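Local coordinates for attachment invasion locus protein (Yersinia pestis, PDB 3QRA), which promotes attachment to and invasion of eukaryotic host cells as an outer membrane beta-barrel protein, by a mechanism that is not understood, at residues R81-E84 with Y85-L88. Numbering follows the deposited sequence.
Sequences RINE and YVSL
Tyr85 and Asn83 meet in the short beta-hairpin turn that joins strands 66-81 and 86-102 of the eight-stranded outer membrane barrel. The turn lies at the barrel end that holds both chain termini, consistent with the periplasmic side. The backbone N of Tyr85 donates to Asn83 OD1 at 2.9 Å, closing an Asx turn. CG of Asn83 sits between its own backbone N and carbonyl carbon (chi1 50°), which brings OD1 to the amides of Tyr85 and Val86. The Tyr85 ring runs alongside the Glu84 side chain, and CB of Glu84 lies over one ring face.

Val86 N gives Asn83 OD1 a second bond, of 3.0 Å, so one oxygen grips two consecutive amides. Val86 O accepts from Ile82 N at 2.9 Å and, weakly, from Asn83 N. These bonds close the base of the loop, where strand 86-102 begins.

Ser87 pairs with Arg81 as an antiparallel non-hydrogen-bonded pair. Ser87 OG lies over the centre of one guanidinium face, 3.5 Å from Arg81 CZ, and hydrogen-bonds Arg35. A bend at chi3 (-63°) turns the guanidinium back toward the loop. There Arg81 NH1 donates to Asn83 O at 3.0 Å, close to the guanidinium plane. Glu37 forms a salt bridge with NE, and Asn125 accepts from NH2, so the group is held at several edges.

Leu88 is on the other face of the sheet, with its side chain about 7 Å from a bound detergent molecule. Leu88 CG packs against the tip of Ile82, 3.7 Å from CD1, and that same methyl, Ile82 CD1, lies 4.1 Å from Val86 CG1.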
loop_
_atom_site.group_PDB
_atom_site.type_symbol
_atom_site.label_atom_id
_atom_site.label_comp_id
_atom_site.label_asym_id
_atom_site.label_seq_id
_atom_site.Cartn_x
_atom_site.Cartn_y
_atom_site.Cartn_z
ATOM N N ARG A 81 -16.907 -6.424 9.852
ATOM C CA ARG A 81 -16.459 -7.395 10.833
ATOM C C ARG A 81 -17.271 -8.659 10.660
ATOM O O ARG A 81 -18.497 -8.610 10.651
ATOM C CB ARG A 81 -16.592 -6.851 12.266
ATOM C CG ARG A 81 -16.249 -7.884 13.329
ATOM C CD ARG A 81 -15.993 -7.242 14.709
ATOM N NE ARG A 81 -14.837 -6.340 14.724
ATOM C CZ ARG A 81 -13.573 -6.748 14.807
ATOM N NH1 ARG A 81 -13.292 -8.047 14.856
ATOM N NH2 ARG A 81 -12.585 -5.859 14.837
ATOM N N ILE A 82 -16.590 -9.786 10.488
ATOM C CA ILE A 82 -17.281 -11.067 10.370
ATOM C C ILE A 82 -17.596 -11.630 11.741
ATOM O O ILE A 82 -18.729 -12.049 12.026
ATOM C CB ILE A 82 -16.437 -12.097 9.627
ATOM C CG1 ILE A 82 -15.957 -11.528 8.294
ATOM C CG2 ILE A 82 -17.238 -13.396 9.441
ATOM C CD1 ILE A 82 -15.116 -12.500 7.498
ATOM N N ASN A 83 -16.570 -11.655 12.584
ATOM C CA ASN A 83 -16.708 -12.130 13.955
ATOM C C ASN A 83 -15.656 -11.468 14.813
ATOM O O ASN A 83 -15.046 -10.493 14.391
ATOM C CB ASN A 83 -16.588 -13.654 14.029
ATOM C CG ASN A 83 -15.369 -14.184 13.301
ATOM O OD1 ASN A 83 -14.260 -13.665 13.448
ATOM N ND2 ASN A 83 -15.569 -15.227 12.508
ATOM N N GLU A 84 -15.411 -12.004 15.995
ATOM C CA GLU A 84 -14.466 -11.398 16.882
ATOM C C GLU A 84 -13.069 -11.358 16.313
ATOM O O GLU A 84 -12.327 -10.542 16.693
ATOM C CB GLU A 84 -14.337 -12.156 18.196
ATOM C CG GLU A 84 -15.530 -12.521 18.929
ATOM C CD GLU A 84 -15.199 -13.647 19.897
ATOM O OE1 GLU A 84 -15.841 -14.690 19.786
ATOM O OE2 GLU A 84 -14.258 -13.510 20.720
ATOM N N TYR A 85 -12.742 -12.281 15.444
ATOM C CA TYR A 85 -11.362 -12.454 14.964
ATOM C C TYR A 85 -11.019 -11.858 13.608
ATOM O O TYR A 85 -9.869 -11.487 13.370
ATOM C CB TYR A 85 -10.990 -13.938 14.924
ATOM C CG TYR A 85 -11.199 -14.628 16.244
ATOM C CD1 TYR A 85 -10.349 -14.383 17.316
ATOM C CD2 TYR A 85 -12.256 -15.511 16.428
ATOM C CE1 TYR A 85 -10.539 -15.004 18.535
ATOM C CE2 TYR A 85 -12.454 -16.141 17.649
ATOM C CZ TYR A 85 -11.592 -15.883 18.694
ATOM O OH TYR A 85 -11.780 -16.504 19.909
ATOM N N VAL A 86 -11.993 -11.795 12.709
ATOM C CA VAL A 86 -11.697 -11.437 11.331
ATOM C C VAL A 86 -12.645 -10.389 10.772
ATOM O O VAL A 86 -13.853 -10.427 11.017
ATOM C CB VAL A 86 -11.691 -12.683 10.406
ATOM C CG1 VAL A 86 -11.338 -12.289 8.978
ATOM C CG2 VAL A 86 -10.703 -13.730 10.916
ATOM N N SER A 87 -12.070 -9.459 10.019
ATOM C CA SER A 87 -12.814 -8.436 9.314
ATOM C C SER A 87 -12.243 -8.298 7.908
ATOM O O SER A 87 -11.044 -8.470 7.706
ATOM C CB SER A 87 -12.688 -7.092 10.039
ATOM O OG SER A 87 -13.129 -7.200 11.382
ATOM N N LEU A 88 -13.100 -7.954 6.955
ATOM C CA LEU A 88 -12.702 -7.812 5.548
ATOM C C LEU A 88 -12.944 -6.400 5.067
ATOM O O LEU A 88 -13.924 -5.785 5.428
ATOM C CB LEU A 88 -13.552 -8.736 4.682
ATOM C CG LEU A 88 -13.642 -10.211 5.043
ATOM C CD1 LEU A 88 -14.648 -10.903 4.116
ATOM C CD2 LEU A 88 -12.279 -10.865 4.956
#